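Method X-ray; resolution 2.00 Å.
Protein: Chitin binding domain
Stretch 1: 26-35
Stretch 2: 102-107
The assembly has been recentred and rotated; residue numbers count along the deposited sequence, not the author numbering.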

# COMPACT_ATOMS: atom_id res chain seq x y z
N THR A 26 8.62 -8.02 2.71
CA THR A 26 9.06 -7.96 4.12
C THR A 26 8.97 -6.53 4.66
O THR A 26 9.20 -5.56 3.93
CB THR A 26 10.48 -8.50 4.34
OG1 THR A 26 11.33 -8.00 3.33
CG2 THR A 26 10.55 -10.06 4.28
N PRO A 27 8.49 -6.38 5.89
CA PRO A 27 7.85 -7.46 6.62
C PRO A 27 6.66 -7.95 5.80
O PRO A 27 6.06 -7.16 5.08
CB PRO A 27 7.37 -6.80 7.91
CG PRO A 27 7.30 -5.36 7.63
CD PRO A 27 8.31 -5.08 6.55
N GLU A 28 6.32 -9.23 5.94
CA GLU A 28 5.31 -9.84 5.12
C GLU A 28 4.01 -9.04 5.27
O GLU A 28 3.54 -8.78 6.39
CB GLU A 28 5.06 -11.30 5.54
CG GLU A 28 6.20 -12.26 5.23
CD GLU A 28 7.30 -12.30 6.30
OE1 GLU A 28 7.40 -11.41 7.17
OE2 GLU A 28 8.09 -13.27 6.26
N SER A 29 3.44 -8.67 4.13
CA SER A 29 2.18 -7.99 4.13
C SER A 29 1.08 -8.99 4.52
O SER A 29 1.30 -10.20 4.51
CB SER A 29 1.91 -7.37 2.76
OG SER A 29 1.55 -8.35 1.82
N ARG A 30 -0.08 -8.46 4.86
CA ARG A 30 -1.22 -9.29 5.18
C ARG A 30 -1.50 -10.28 4.05
O ARG A 30 -1.75 -11.46 4.31
CB ARG A 30 -2.44 -8.42 5.44
CG ARG A 30 -3.69 -9.19 5.81
CD ARG A 30 -4.88 -8.27 5.93
NE ARG A 30 -4.76 -7.31 7.04
CZ ARG A 30 -5.72 -6.42 7.36
NH1 ARG A 30 -6.86 -6.41 6.71
NH2 ARG A 30 -5.55 -5.57 8.37
N ALA A 31 -1.43 -9.80 2.81
CA ALA A 31 -1.74 -10.65 1.65
C ALA A 31 -0.67 -11.73 1.48
O ALA A 31 -1.01 -12.88 1.17
CB ALA A 31 -1.89 -9.83 0.39
N VAL A 32 0.59 -11.37 1.68
CA VAL A 32 1.70 -12.35 1.60
C VAL A 32 1.50 -13.47 2.63
O VAL A 32 1.69 -14.65 2.33
CB VAL A 32 3.08 -11.68 1.78
CG1 VAL A 32 4.18 -12.71 2.07
CG2 VAL A 32 3.41 -10.87 0.54
N TYR A 33 1.10 -13.10 3.85
CA TYR A 33 0.84 -14.11 4.86
C TYR A 33 -0.34 -15.01 4.43
O TYR A 33 -0.32 -16.20 4.70
CB TYR A 33 0.51 -13.48 6.20
CG TYR A 33 1.65 -13.19 7.14
CD1 TYR A 33 2.75 -14.04 7.26
CD2 TYR A 33 1.57 -12.10 7.98
CE1 TYR A 33 3.76 -13.76 8.18
CE2 TYR A 33 2.57 -11.81 8.87
CZ TYR A 33 3.65 -12.63 8.98
OH TYR A 33 4.57 -12.30 9.92
N LEU A 34 -1.36 -14.45 3.79
CA LEU A 34 -2.44 -15.29 3.28
C LEU A 34 -1.94 -16.24 2.19
O LEU A 34 -2.30 -17.43 2.17
CB LEU A 34 -3.63 -14.47 2.80
CG LEU A 34 -4.46 -13.82 3.91
CD1 LEU A 34 -5.76 -13.25 3.33
CD2 LEU A 34 -4.77 -14.78 5.05
N TYR A 35 -1.09 -15.73 1.30
CA TYR A 35 -0.42 -16.57 0.30
C TYR A 35 0.34 -17.72 0.98
O TYR A 35 0.21 -18.86 0.58
CB TYR A 35 0.48 -15.73 -0.62
CG TYR A 35 1.38 -16.53 -1.53
CD1 TYR A 35 0.89 -17.14 -2.68
CD2 TYR A 35 2.74 -16.69 -1.24
CE1 TYR A 35 1.70 -17.89 -3.50
CE2 TYR A 35 3.56 -17.45 -2.05
CZ TYR A 35 3.03 -18.04 -3.18
OH TYR A 35 3.82 -18.78 -4.01
N HIS A 102 -8.27 -12.12 12.96
CA HIS A 102 -7.12 -12.27 13.86
C HIS A 102 -5.83 -12.32 13.09
O HIS A 102 -5.05 -13.29 13.14
CB HIS A 102 -7.32 -13.50 14.73
CG HIS A 102 -8.65 -13.50 15.43
ND1 HIS A 102 -8.95 -12.63 16.42
CD2 HIS A 102 -9.81 -14.25 15.21
CE1 HIS A 102 -10.23 -12.82 16.83
NE2 HIS A 102 -10.75 -13.82 16.10
N TRP A 103 -5.59 -11.24 12.34
CA TRP A 103 -4.45 -11.16 11.44
C TRP A 103 -3.15 -11.38 12.17
O TRP A 103 -3.01 -10.95 13.31
CB TRP A 103 -4.40 -9.82 10.76
CG TRP A 103 -5.63 -9.52 9.97
CD1 TRP A 103 -6.59 -8.56 10.21
CD2 TRP A 103 -6.09 -10.23 8.77
NE1 TRP A 103 -7.56 -8.61 9.25
CE2 TRP A 103 -7.33 -9.58 8.37
CE3 TRP A 103 -5.59 -11.26 8.01
CZ2 TRP A 103 -8.02 -9.96 7.24
CZ3 TRP A 103 -6.31 -11.66 6.88
CH2 TRP A 103 -7.50 -11.03 6.51
N GLN A 104 -2.20 -12.04 11.51
CA GLN A 104 -0.88 -12.24 12.08
C GLN A 104 -0.23 -10.87 12.08
O GLN A 104 -0.31 -10.15 11.09
CB GLN A 104 -0.04 -13.18 11.21
CG GLN A 104 -0.51 -14.62 11.16
CD GLN A 104 0.30 -15.42 10.14
OE1 GLN A 104 -0.24 -15.84 9.11
NE2 GLN A 104 1.59 -15.59 10.39
N LYS A 105 0.39 -10.51 13.21
CA LYS A 105 0.90 -9.15 13.42
C LYS A 105 2.38 -9.18 13.72
O LYS A 105 2.83 -9.96 14.56
CB LYS A 105 0.15 -8.49 14.57
CG LYS A 105 -1.35 -8.32 14.35
CD LYS A 105 -2.09 -8.04 15.65
CE LYS A 105 -3.61 -8.07 15.46
NZ LYS A 105 -4.19 -9.38 15.05
N HIS A 106 3.15 -8.34 13.07
CA HIS A 106 4.59 -8.24 13.33
C HIS A 106 4.87 -7.56 14.65
O HIS A 106 4.38 -6.44 14.90
CB HIS A 106 5.29 -7.47 12.20
CG HIS A 106 5.19 -8.14 10.86
ND1 HIS A 106 5.96 -9.17 10.52
CD2 HIS A 106 4.31 -7.93 9.79
CE1 HIS A 106 5.63 -9.59 9.29
NE2 HIS A 106 4.62 -8.83 8.83
N ALA A 107 5.67 -8.21 15.49
CA ALA A 107 6.05 -7.64 16.79
C ALA A 107 6.98 -6.46 16.55
O ALA A 107 8.08 -6.65 16.05
CB ALA A 107 6.72 -8.69 17.69
O HOH W 1 0.74 -17.39 6.94

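The guanidinium of Arg30 lies flat on the indole of Trp103, with the planes only 9° apart and CZ of Arg30 3.6 Å from the centroid of the Trp103 five-membered ring. The cation thus faces the π cloud, while the aliphatic arm extends the stack: CD of Arg30 sits 3.5 Å above the centroid of the Trp103 six-membered ring, almost on its normal. At the edge of the same indole, CD1 of Leu34 approaches CZ3 of Trp103 at 3.9 Å.

Arg30 and Leu34 are one turn apart on a helix that Ser29 caps, its OG accepting from Val32 N at 3.2 Å. Tyr33, on this helix, and the loop residues Pro27 and Glu28 ahead of the helix engage Gln104 and His106. There His106 is held in two ways. Its NE2 donates a nearly linear hydrogen bond to the backbone O of Glu28 (2.7 Å), in the imidazole plane, and CB of Pro27, which follows a cis peptide bond, stands 3.5 Å over the centroid of the His106 ring. The Tyr33 and His106 rings are near parallel but slid apart, so they barely overlap.

Gln104 covers one face of the Tyr33 phenol, with its NE2 3.6 Å from CE1 of Tyr33. A water reinforces this pairing, donating to both Tyr33 O (2.7 Å) and Gln104 OE1 (2.8 Å).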